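CmeC (Campylobacter jejuni, PDB 4MT4) probably forms the trimeric outer-membrane channel through which the substrates of a multidrug efflux system leave the cell. Local coordinates at residues 33-37 against 443-449; 142-147 against 276-281; 268-272 against 365-369; 281-286 against 350-355. One frame throughout, in Å; residues are numbered along the deposited sequence.

Interaction 1: residues 33-37 against 443-449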
loop_
_atom_site.group_PDB
_atom_site.type_symbol
_atom_site.label_atom_id
_atom_site.label_comp_id
_atom_site.label_asym_id
_atom_site.label_seq_id
_atom_site.Cartn_x
_atom_site.Cartn_y
_atom_site.Cartn_z
ATOM N N ILE B 33 -2.968 18.234 -26.238
ATOM C CA ILE B 33 -4.118 17.379 -25.976
ATOM C C ILE B 33 -5.322 18.187 -25.501
ATOM O O ILE B 33 -5.204 19.022 -24.601
ATOM C CB ILE B 33 -3.783 16.302 -24.924
ATOM C CG1 ILE B 33 -2.581 15.473 -25.381
ATOM C CG2 ILE B 33 -4.988 15.409 -24.662
ATOM C CD1 ILE B 33 -2.144 14.431 -24.378
ATOM N N THR B 34 -6.477 17.940 -26.112
ATOM C CA THR B 34 -7.716 18.587 -25.701
ATOM C C THR B 34 -8.156 18.089 -24.328
ATOM O O THR B 34 -7.883 16.947 -23.956
ATOM C CB THR B 34 -8.846 18.349 -26.722
ATOM O OG1 THR B 34 -10.114 18.613 -26.107
ATOM C CG2 THR B 34 -8.822 16.912 -27.219
ATOM N N LYS B 35 -8.835 18.957 -23.583
ATOM C CA LYS B 35 -9.249 18.658 -22.214
ATOM C C LYS B 35 -10.149 17.426 -22.132
ATOM O O LYS B 35 -9.993 16.594 -21.241
ATOM C CB LYS B 35 -9.966 19.867 -21.604
ATOM C CG LYS B 35 -9.091 21.103 -21.452
ATOM C CD LYS B 35 -8.028 20.902 -20.385
ATOM C CE LYS B 35 -7.230 22.176 -20.153
ATOM N NZ LYS B 35 -8.089 23.307 -19.704
ATOM N N ASN B 36 -11.090 17.317 -23.064
ATOM C CA ASN B 36 -11.975 16.159 -23.130
ATOM C C ASN B 36 -11.593 15.219 -24.271
ATOM O O ASN B 36 -12.368 15.003 -25.203
ATOM C CB ASN B 36 -13.432 16.607 -23.279
ATOM C CG ASN B 36 -13.611 17.659 -24.354
ATOM O OD1 ASN B 36 -12.672 17.990 -25.078
ATOM N ND2 ASN B 36 -14.824 18.187 -24.467
ATOM N N TRP B 37 -10.392 14.656 -24.176
ATOM C CA TRP B 37 -9.816 13.822 -25.228
ATOM C C TRP B 37 -10.616 12.554 -25.532
ATOM O O TRP B 37 -10.518 12.002 -26.629
ATOM C CB TRP B 37 -8.383 13.438 -24.850
ATOM C CG TRP B 37 -8.256 13.009 -23.421
ATOM C CD1 TRP B 37 -7.931 13.797 -22.354
ATOM C CD2 TRP B 37 -8.467 11.692 -22.896
ATOM N NE1 TRP B 37 -7.921 13.052 -21.200
ATOM C CE2 TRP B 37 -8.247 11.756 -21.505
ATOM C CE3 TRP B 37 -8.816 10.463 -23.467
ATOM C CZ2 TRP B 37 -8.365 10.642 -20.678
ATOM C CZ3 TRP B 37 -8.934 9.358 -22.642
ATOM C CH2 TRP B 37 -8.708 9.454 -21.265
ATOM N N ILE B 443 -1.995 9.564 -23.894
ATOM C CA ILE B 443 -2.698 10.746 -23.409
ATOM C C ILE B 443 -2.465 10.948 -21.913
ATOM O O ILE B 443 -2.216 12.066 -21.459
ATOM C CB ILE B 443 -4.216 10.649 -23.684
ATOM C CG1 ILE B 443 -4.480 10.563 -25.190
ATOM C CG2 ILE B 443 -4.947 11.838 -23.078
ATOM C CD1 ILE B 443 -5.942 10.381 -25.551
ATOM N N LYS B 444 -2.533 9.856 -21.156
ATOM C CA LYS B 444 -2.315 9.900 -19.714
ATOM C C LYS B 444 -0.891 10.326 -19.371
ATOM O O LYS B 444 -0.670 11.110 -18.449
ATOM C CB LYS B 444 -2.606 8.535 -19.088
ATOM C CG LYS B 444 -2.476 8.502 -17.570
ATOM C CD LYS B 444 -2.235 7.090 -17.055
ATOM C CE LYS B 444 -3.310 6.125 -17.528
ATOM N NZ LYS B 444 -3.074 4.743 -17.026
ATOM N N ALA B 445 0.074 9.803 -20.122
ATOM C CA ALA B 445 1.486 10.066 -19.858
ATOM C C ALA B 445 1.866 11.514 -20.148
ATOM O O ALA B 445 2.842 12.029 -19.604
ATOM C CB ALA B 445 2.357 9.125 -20.673
ATOM N N PHE B 446 1.091 12.171 -21.004
ATOM C CA PHE B 446 1.368 13.554 -21.379
ATOM C C PHE B 446 0.501 14.544 -20.603
ATOM O O PHE B 446 0.476 15.735 -20.913
ATOM C CB PHE B 446 1.169 13.750 -22.885
ATOM C CG PHE B 446 2.343 13.306 -23.712
ATOM C CD1 PHE B 446 2.505 11.975 -24.049
ATOM C CD2 PHE B 446 3.285 14.222 -24.149
ATOM C CE1 PHE B 446 3.582 11.562 -24.806
ATOM C CE2 PHE B 446 4.366 13.817 -24.907
ATOM C CZ PHE B 446 4.513 12.484 -25.236
ATOM N N GLY B 447 -0.204 14.047 -19.592
ATOM C CA GLY B 447 -0.951 14.910 -18.693
ATOM C C GLY B 447 -2.430 15.060 -18.994
ATOM O O GLY B 447 -3.165 15.668 -18.217
ATOM N N GLY B 448 -2.867 14.516 -20.125
ATOM C CA GLY B 448 -4.274 14.536 -20.488
ATOM C C GLY B 448 -4.840 15.915 -20.771
ATOM O O GLY B 448 -6.053 16.115 -20.728
ATOM N N GLY B 449 -3.963 16.872 -21.061
ATOM C CA GLY B 449 -4.390 18.216 -21.407
ATOM C C GLY B 449 -4.168 19.235 -20.306
ATOM O O GLY B 449 -4.545 20.398 -20.442
HETATM O O HOH W 1 -8.198 15.300 -18.985
#
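Apolar contacts come first. I33 sends CD1 to within 3.7 Å of F446 CB, and its CG2 lies 3.9 Å from CG2 of I443. The same I443 CG2 makes a CH-pi contact over the face of W37, 3.4 Å from the centroid of the five-membered ring and only 6° off its normal. Beta-branching sets this methyl close to the helix, between I33 and the indole, so isoleucine suits the place.

Polar contacts centre on the backbone of the glycines. Water 1 donates to K35 O (3.2 Å) and G448 O (2.9 Å) and accepts from W37 NE1 (3.2 Å), so the loop and the turn are joined through solvent. The aliphatic part of K35 covers the turn, with CE 3.2 Å from G449 O.

At G449, whose CA lies 3.4 Å from I33 O, a beta carbon would collide with the loop. At G447 and G449 the backbone angles would also jam it against the preceding carbonyl; at G448 positive phi merely favours glycine.

Within the turn, G447 N bonds K444 O (3.2 Å) and G448 N weakly bonds I443 O (2.9 Å). This is the Schellman pattern that ends helix 411-445. The N-terminal loop covers this C-cap, with W37 also on I156 of helix 129-195, consistent with the mid-region of an outer membrane factor's helical barrel.

Interaction 2: residues 142-147 against 276-281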
loop_
_atom_site.group_PDB
_atom_site.type_symbol
_atom_site.label_atom_id
_atom_site.label_comp_id
_atom_site.label_asym_id
_atom_site.label_seq_id
_atom_site.Cartn_x
_atom_site.Cartn_y
_atom_site.Cartn_z
ATOM N N LYS B 142 -1.625 24.129 -3.052
ATOM C CA LYS B 142 -1.349 24.050 -4.483
ATOM C C LYS B 142 -1.026 22.618 -4.894
ATOM O O LYS B 142 -1.361 22.186 -5.997
ATOM C CB LYS B 142 -0.194 24.978 -4.867
ATOM C CG LYS B 142 -0.551 26.455 -4.862
ATOM C CD LYS B 142 0.580 27.294 -5.438
ATOM C CE LYS B 142 0.190 28.761 -5.544
ATOM N NZ LYS B 142 1.267 29.581 -6.169
ATOM N N ALA B 143 -0.373 21.888 -3.996
ATOM C CA ALA B 143 -0.050 20.490 -4.236
ATOM C C ALA B 143 -1.315 19.641 -4.232
ATOM O O ALA B 143 -1.427 18.677 -4.990
ATOM C CB ALA B 143 0.934 19.986 -3.195
ATOM N N SER B 144 -2.268 20.009 -3.381
ATOM C CA SER B 144 -3.536 19.295 -3.294
ATOM C C SER B 144 -4.378 19.531 -4.545
ATOM O O SER B 144 -5.171 18.677 -4.939
ATOM C CB SER B 144 -4.316 19.720 -2.046
ATOM O OG SER B 144 -4.733 21.071 -2.137
ATOM N N GLU B 145 -4.202 20.696 -5.163
ATOM C CA GLU B 145 -4.902 21.015 -6.402
ATOM C C GLU B 145 -4.362 20.173 -7.552
ATOM O O GLU B 145 -5.124 19.644 -8.364
ATOM C CB GLU B 145 -4.773 22.502 -6.731
ATOM C CG GLU B 145 -5.625 23.413 -5.864
ATOM C CD GLU B 145 -5.542 24.865 -6.294
ATOM O OE1 GLU B 145 -4.415 25.368 -6.487
ATOM O OE2 GLU B 145 -6.606 25.499 -6.446
ATOM N N TYR B 146 -3.039 20.052 -7.613
ATOM C CA TYR B 146 -2.387 19.235 -8.628
ATOM C C TYR B 146 -2.667 17.755 -8.395
ATOM O O TYR B 146 -2.749 16.974 -9.344
ATOM C CB TYR B 146 -0.881 19.495 -8.636
ATOM C CG TYR B 146 -0.500 20.889 -9.086
ATOM C CD1 TYR B 146 -1.226 21.545 -10.072
ATOM C CD2 TYR B 146 0.586 21.550 -8.524
ATOM C CE1 TYR B 146 -0.881 22.816 -10.486
ATOM C CE2 TYR B 146 0.937 22.821 -8.931
ATOM C CZ TYR B 146 0.200 23.450 -9.913
ATOM O OH TYR B 146 0.546 24.718 -10.323
ATOM N N ASP B 147 -2.807 17.378 -7.126
ATOM C CA ASP B 147 -3.166 16.010 -6.769
ATOM C C ASP B 147 -4.589 15.690 -7.214
ATOM O O ASP B 147 -4.896 14.553 -7.565
ATOM C CB ASP B 147 -3.029 15.784 -5.261
ATOM C CG ASP B 147 -1.594 15.553 -4.832
ATOM O OD1 ASP B 147 -0.761 15.206 -5.695
ATOM O OD2 ASP B 147 -1.298 15.709 -3.628
ATOM N N GLY B 276 3.956 18.656 -11.022
ATOM C CA GLY B 276 3.642 19.912 -10.365
ATOM C C GLY B 276 3.369 19.723 -8.887
ATOM O O GLY B 276 3.820 20.508 -8.055
ATOM N N SER B 277 2.623 18.673 -8.561
ATOM C CA SER B 277 2.336 18.326 -7.174
ATOM C C SER B 277 3.617 18.029 -6.410
ATOM O O SER B 277 3.805 18.493 -5.285
ATOM C CB SER B 277 1.400 17.118 -7.104
ATOM O OG SER B 277 1.342 16.596 -5.787
ATOM N N SER B 278 4.492 17.248 -7.030
ATOM C CA SER B 278 5.756 16.880 -6.413
ATOM C C SER B 278 6.638 18.113 -6.225
ATOM O O SER B 278 7.405 18.199 -5.266
ATOM C CB SER B 278 6.471 15.827 -7.259
ATOM O OG SER B 278 7.534 15.228 -6.544
ATOM N N LEU B 279 6.516 19.066 -7.143
ATOM C CA LEU B 279 7.260 20.314 -7.053
ATOM C C LEU B 279 6.805 21.137 -5.850
ATOM O O LEU B 279 7.622 21.586 -5.048
ATOM C CB LEU B 279 7.101 21.134 -8.334
ATOM C CG LEU B 279 7.785 22.502 -8.333
ATOM C CD1 LEU B 279 9.295 22.336 -8.408
ATOM C CD2 LEU B 279 7.273 23.391 -9.463
ATOM N N GLU B 280 5.493 21.321 -5.728
ATOM C CA GLU B 280 4.923 22.137 -4.660
ATOM C C GLU B 280 5.193 21.557 -3.279
ATOM O O GLU B 280 5.357 22.296 -2.309
ATOM C CB GLU B 280 3.417 22.304 -4.864
ATOM C CG GLU B 280 3.047 23.123 -6.089
ATOM C CD GLU B 280 3.390 24.598 -5.951
ATOM O OE1 GLU B 280 3.675 25.058 -4.823
ATOM O OE2 GLU B 280 3.366 25.306 -6.980
ATOM N N LYS B 281 5.236 20.234 -3.193
ATOM C CA LYS B 281 5.537 19.572 -1.932
ATOM C C LYS B 281 6.998 19.779 -1.552
ATOM O O LYS B 281 7.364 19.696 -0.379
ATOM C CB LYS B 281 5.208 18.083 -2.016
ATOM C CG LYS B 281 3.717 17.800 -2.088
ATOM C CD LYS B 281 3.431 16.318 -2.216
ATOM C CE LYS B 281 1.938 16.056 -2.354
ATOM N NZ LYS B 281 1.627 14.603 -2.446
#
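D147 divides its carboxylate between two donors: OD1 accepts a short hydrogen bond from S277 OG (2.5 Å), and OD2 forms a salt bridge with K281 NZ that is weak as a hydrogen bond (3.3 Å). S277 and K281 lie one helical turn apart, so a single aspartate can reach both. Next to this polar edge the backbones come very close, with A143 CA 4.4 Å from S277 CA. A143 CB rests 3.8 Å from E280 CB and 3.7 Å from K281 CG, using the carbon parts of long polar side chains. G276 leaves room for Y146, whose CD2 approaches G276 C at 3.3 Å; a beta carbon there would crowd the ring. The Y146 edge also meets E280, CE2 to CG being 3.6 Å. The helix axes run antiparallel at 164° and approach to 8.0 Å. The small residues A143, G276 and S277 thus allow the close approach, while the D147 carboxylate pairs with S277 and K281 at one side.

Interaction 3: residues 268-272 against 365-369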
loop_
_atom_site.group_PDB
_atom_site.type_symbol
_atom_site.label_atom_id
_atom_site.label_comp_id
_atom_site.label_asym_id
_atom_site.label_seq_id
_atom_site.Cartn_x
_atom_site.Cartn_y
_atom_site.Cartn_z
ATOM N N ILE B 268 6.967 19.297 -20.831
ATOM C CA ILE B 268 6.358 18.153 -20.158
ATOM C C ILE B 268 6.276 18.364 -18.642
ATOM O O ILE B 268 5.406 17.803 -17.972
ATOM C CB ILE B 268 7.137 16.851 -20.464
ATOM C CG1 ILE B 268 6.381 15.628 -19.941
ATOM C CG2 ILE B 268 8.544 16.912 -19.889
ATOM C CD1 ILE B 268 5.005 15.465 -20.539
ATOM N N LEU B 269 7.174 19.188 -18.111
ATOM C CA LEU B 269 7.192 19.475 -16.682
ATOM C C LEU B 269 5.978 20.301 -16.278
ATOM O O LEU B 269 5.511 20.222 -15.141
ATOM C CB LEU B 269 8.479 20.208 -16.297
ATOM C CG LEU B 269 9.633 19.372 -15.739
ATOM C CD1 LEU B 269 10.068 18.297 -16.722
ATOM C CD2 LEU B 269 10.799 20.276 -15.375
ATOM N N LEU B 270 5.467 21.088 -17.220
ATOM C CA LEU B 270 4.324 21.953 -16.959
ATOM C C LEU B 270 3.007 21.307 -17.374
ATOM O O LEU B 270 1.946 21.913 -17.237
ATOM C CB LEU B 270 4.490 23.287 -17.690
ATOM C CG LEU B 270 5.753 24.095 -17.389
ATOM C CD1 LEU B 270 5.813 25.332 -18.274
ATOM C CD2 LEU B 270 5.813 24.477 -15.919
ATOM N N GLN B 271 3.073 20.079 -17.878
ATOM C CA GLN B 271 1.885 19.433 -18.427
ATOM C C GLN B 271 1.445 18.188 -17.659
ATOM O O GLN B 271 0.369 17.649 -17.913
ATOM C CB GLN B 271 2.123 19.080 -19.895
ATOM C CG GLN B 271 2.160 20.295 -20.805
ATOM C CD GLN B 271 2.617 19.960 -22.205
ATOM O OE1 GLN B 271 3.428 19.057 -22.406
ATOM N NE2 GLN B 271 2.097 20.687 -23.187
ATOM N N ARG B 272 2.271 17.735 -16.723
ATOM C CA ARG B 272 1.901 16.610 -15.869
ATOM C C ARG B 272 1.601 17.074 -14.445
ATOM O O ARG B 272 2.448 17.687 -13.796
ATOM C CB ARG B 272 3.003 15.550 -15.853
ATOM C CG ARG B 272 3.067 14.688 -17.109
ATOM C CD ARG B 272 4.097 13.576 -16.963
ATOM N NE ARG B 272 3.782 12.689 -15.846
ATOM C CZ ARG B 272 3.606 11.377 -15.958
ATOM N NH1 ARG B 272 3.725 10.789 -17.141
ATOM N NH2 ARG B 272 3.319 10.650 -14.888
ATOM N N ALA B 365 7.961 9.362 -14.795
ATOM C CA ALA B 365 7.186 10.011 -15.847
ATOM C C ALA B 365 7.811 9.800 -17.224
ATOM O O ALA B 365 7.120 9.447 -18.181
ATOM C CB ALA B 365 7.046 11.497 -15.557
ATOM N N PHE B 366 9.120 10.017 -17.313
ATOM C CA PHE B 366 9.852 9.833 -18.560
ATOM C C PHE B 366 9.846 8.372 -19.004
ATOM O O PHE B 366 9.835 8.077 -20.198
ATOM C CB PHE B 366 11.291 10.331 -18.412
ATOM C CG PHE B 366 11.459 11.800 -18.690
ATOM C CD1 PHE B 366 10.829 12.747 -17.898
ATOM C CD2 PHE B 366 12.261 12.234 -19.733
ATOM C CE1 PHE B 366 10.985 14.096 -18.151
ATOM C CE2 PHE B 366 12.425 13.583 -19.988
ATOM C CZ PHE B 366 11.784 14.515 -19.197
ATOM N N GLY B 367 9.859 7.461 -18.035
ATOM C CA GLY B 367 9.816 6.042 -18.328
ATOM C C GLY B 367 8.469 5.644 -18.897
ATOM O O GLY B 367 8.389 4.843 -19.827
ATOM N N GLU B 368 7.409 6.216 -18.336
ATOM C CA GLU B 368 6.055 5.966 -18.815
ATOM C C GLU B 368 5.861 6.509 -20.227
ATOM O O GLU B 368 5.201 5.885 -21.054
ATOM C CB GLU B 368 5.022 6.593 -17.873
ATOM C CG GLU B 368 4.982 5.995 -16.477
ATOM C CD GLU B 368 4.040 6.739 -15.546
ATOM O OE1 GLU B 368 3.501 7.788 -15.956
ATOM O OE2 GLU B 368 3.841 6.273 -14.405
ATOM N N ILE B 369 6.447 7.673 -20.496
ATOM C CA ILE B 369 6.337 8.314 -21.804
ATOM C C ILE B 369 7.028 7.490 -22.888
ATOM O O ILE B 369 6.498 7.331 -23.990
ATOM C CB ILE B 369 6.927 9.743 -21.781
ATOM C CG1 ILE B 369 6.040 10.668 -20.942
ATOM C CG2 ILE B 369 7.076 10.298 -23.194
ATOM C CD1 ILE B 369 6.587 12.073 -20.800
#
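In the helical barrel of this outer membrane factor, the long helix 339-405 meets the loop that leads into helix 273-293, with R272 at the N-cap position of the latter. A365 comes first: its methyl lies over one face of the R272 guanidinium, CB 3.5 Å from CZ, and a small side chain is what lets the planar group lie flat there. F366 starts away from the loop, yet its ring returns to I268, CZ to CG2 being 4.1 Å; it also meets Y14 edge-to-face and packs on L244 of the second subunit. One turn beyond A365, E368 supplies the charge, its OE1 accepting from R272 NH1 (3.2 Å) and NH2 (3.1 Å) in a salt bridge. The arginine is shared more widely, since D274 is its strongest polar partner, through NH2, and NH1 also bonds A445 O. I369 then closes the apolar side, a restricted, beta-branched chain whose CD1 packs on I268 CG1 (3.7 Å).

Interaction 4: residues 281-286 against 350-355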
loop_
_atom_site.group_PDB
_atom_site.type_symbol
_atom_site.label_atom_id
_atom_site.label_comp_id
_atom_site.label_asym_id
_atom_site.label_seq_id
_atom_site.Cartn_x
_atom_site.Cartn_y
_atom_site.Cartn_z
ATOM N N LYS B 281 5.236 20.234 -3.193
ATOM C CA LYS B 281 5.537 19.572 -1.932
ATOM C C LYS B 281 6.998 19.779 -1.552
ATOM O O LYS B 281 7.364 19.696 -0.379
ATOM C CB LYS B 281 5.208 18.083 -2.016
ATOM C CG LYS B 281 3.717 17.800 -2.088
ATOM C CD LYS B 281 3.431 16.318 -2.216
ATOM C CE LYS B 281 1.938 16.056 -2.354
ATOM N NZ LYS B 281 1.627 14.603 -2.446
ATOM N N LEU B 282 7.828 20.061 -2.552
ATOM C CA LEU B 282 9.241 20.335 -2.318
ATOM C C LEU B 282 9.444 21.745 -1.767
ATOM O O LEU B 282 10.213 21.942 -0.826
ATOM C CB LEU B 282 10.045 20.149 -3.605
ATOM C CG LEU B 282 11.518 20.567 -3.569
ATOM C CD1 LEU B 282 12.272 19.831 -2.467
ATOM C CD2 LEU B 282 12.171 20.338 -4.922
ATOM N N THR B 283 8.750 22.724 -2.345
ATOM C CA THR B 283 8.827 24.103 -1.857
ATOM C C THR B 283 8.202 24.210 -0.475
ATOM O O THR B 283 8.583 25.057 0.328
ATOM C CB THR B 283 8.110 25.101 -2.788
ATOM O OG1 THR B 283 6.787 25.348 -2.297
ATOM C CG2 THR B 283 8.028 24.559 -4.202
ATOM N N GLN B 284 7.228 23.345 -0.216
ATOM C CA GLN B 284 6.564 23.302 1.079
ATOM C C GLN B 284 7.559 22.943 2.175
ATOM O O GLN B 284 7.624 23.603 3.210
ATOM C CB GLN B 284 5.414 22.297 1.061
ATOM C CG GLN B 284 4.761 22.088 2.415
ATOM C CD GLN B 284 3.620 21.092 2.364
ATOM O OE1 GLN B 284 3.632 20.156 1.565
ATOM N NE2 GLN B 284 2.624 21.290 3.219
ATOM N N GLN B 285 8.338 21.895 1.931
ATOM C CA GLN B 285 9.356 21.450 2.878
ATOM C C GLN B 285 10.483 22.472 2.987
ATOM O O GLN B 285 11.098 22.619 4.044
ATOM C CB GLN B 285 9.916 20.088 2.463
ATOM C CG GLN B 285 8.889 18.966 2.489
ATOM C CD GLN B 285 8.313 18.744 3.874
ATOM O OE1 GLN B 285 9.039 18.747 4.869
ATOM N NE2 GLN B 285 7.000 18.560 3.946
ATOM N N ASN B 286 10.746 23.178 1.892
ATOM C CA ASN B 286 11.783 24.201 1.871
ATOM C C ASN B 286 11.423 25.373 2.777
ATOM O O ASN B 286 12.285 25.939 3.449
ATOM C CB ASN B 286 12.018 24.689 0.441
ATOM C CG ASN B 286 13.128 25.715 0.351
ATOM O OD1 ASN B 286 14.307 25.382 0.473
ATOM N ND2 ASN B 286 12.758 26.970 0.127
ATOM N N ASN B 350 13.927 16.416 5.621
ATOM C CA ASN B 350 12.570 16.315 5.096
ATOM C C ASN B 350 12.487 16.949 3.716
ATOM O O ASN B 350 11.776 16.464 2.838
ATOM C CB ASN B 350 11.566 16.982 6.037
ATOM C CG ASN B 350 11.476 16.291 7.383
ATOM O OD1 ASN B 350 11.973 15.179 7.558
ATOM N ND2 ASN B 350 10.831 16.945 8.342
ATOM N N LYS B 351 13.225 18.037 3.536
ATOM C CA LYS B 351 13.319 18.696 2.243
ATOM C C LYS B 351 14.041 17.807 1.236
ATOM O O LYS B 351 13.629 17.703 0.080
ATOM C CB LYS B 351 14.042 20.037 2.371
ATOM C CG LYS B 351 14.279 20.728 1.042
ATOM C CD LYS B 351 15.242 21.891 1.182
ATOM C CE LYS B 351 15.603 22.455 -0.182
ATOM N NZ LYS B 351 16.575 23.578 -0.085
ATOM N N ASP B 352 15.122 17.173 1.682
ATOM C CA ASP B 352 15.879 16.251 0.842
ATOM C C ASP B 352 14.999 15.092 0.385
ATOM O O ASP B 352 15.072 14.660 -0.764
ATOM C CB ASP B 352 17.105 15.716 1.587
ATOM C CG ASP B 352 18.101 16.808 1.941
ATOM O OD1 ASP B 352 18.000 17.918 1.375
ATOM O OD2 ASP B 352 18.991 16.552 2.779
ATOM N N GLU B 353 14.172 14.592 1.296
ATOM C CA GLU B 353 13.249 13.506 0.987
ATOM C C GLU B 353 12.251 13.939 -0.082
ATOM O O GLU B 353 11.924 13.175 -0.990
ATOM C CB GLU B 353 12.516 13.051 2.249
ATOM C CG GLU B 353 11.506 11.940 2.017
ATOM C CD GLU B 353 10.893 11.427 3.305
ATOM O OE1 GLU B 353 11.160 12.015 4.374
ATOM O OE2 GLU B 353 10.144 10.430 3.246
ATOM N N ALA B 354 11.782 15.177 0.024
ATOM C CA ALA B 354 10.842 15.725 -0.944
ATOM C C ALA B 354 11.521 15.949 -2.292
ATOM O O ALA B 354 10.875 15.890 -3.337
ATOM C CB ALA B 354 10.242 17.021 -0.427
ATOM N N PHE B 355 12.825 16.212 -2.260
ATOM C CA PHE B 355 13.602 16.388 -3.481
ATOM C C PHE B 355 13.775 15.047 -4.184
ATOM O O PHE B 355 13.652 14.957 -5.403
ATOM C CB PHE B 355 14.973 17.007 -3.181
ATOM C CG PHE B 355 15.686 17.527 -4.403
ATOM C CD1 PHE B 355 16.382 16.667 -5.238
ATOM C CD2 PHE B 355 15.660 18.878 -4.716
ATOM C CE1 PHE B 355 17.033 17.141 -6.362
ATOM C CE2 PHE B 355 16.313 19.357 -5.837
ATOM C CZ PHE B 355 17.001 18.487 -6.659
HETATM O O HOH W 2 9.921 19.501 7.525
#
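K281 begins the contact with its backbone, O lying 3.9 Å from A354 CB, while its side chain leads away toward D147. L282 is the main apolar residue: CD1 sits 3.6 Å from K351 O and 4.0 Å from A354 CB, and CD2 lies 3.8 Å from F355 CD2. A branched leucine can thus fill the groove beside the small A354 and still touch the phenylalanine. One turn on, Q285 faces the partner helix directly. Its CB is 3.7 Å from K351 CA and its CG 3.8 Å from A354 CB, leaving the amide at the edge, where water 2 links Q285 OE1 (2.9 Å) to N350 ND2 (2.8 Å). N286 ends the segment by accepting a hydrogen bond from K351, NZ to OD1 being 3.0 Å; the extended lysine spans the gap and passes L282, with CG 4.1 Å from L282 CD1. The two helices are nearly antiparallel, at 169°, with axes 8.4 Å apart at closest. Around them, helix 129-195 borders K281 and Q284, the N-terminal loop runs past L282 and N286 with I9 and L7, and helix 339-405 faces the second subunit, where E353 bonds Q69 of that chain.

How the interactions relate
Helix 273-293 connects three of the contacts: interaction 3 lies at its entry, interaction 2 ties it to helix 129-195, and interaction 4 ties it to helix 339-405. Interactions 2 and 4 share K281, whose side chain serves the former and backbone the latter. Interactions 3 and 4 both use helix 339-405 and reach the second subunit, about 20 Å apart between centres. Interaction 3 is the buried one, yet holds a charged arginine; the others are partly exposed, and 1 and 4 each contain a segment-bridging water. Interactions 1 and 3 touch through R272 NH1 and A445 O, 2.9 Å apart. Loop against helix end in interaction 1 contrasts with the antiparallel helix pairs of 2 and 4.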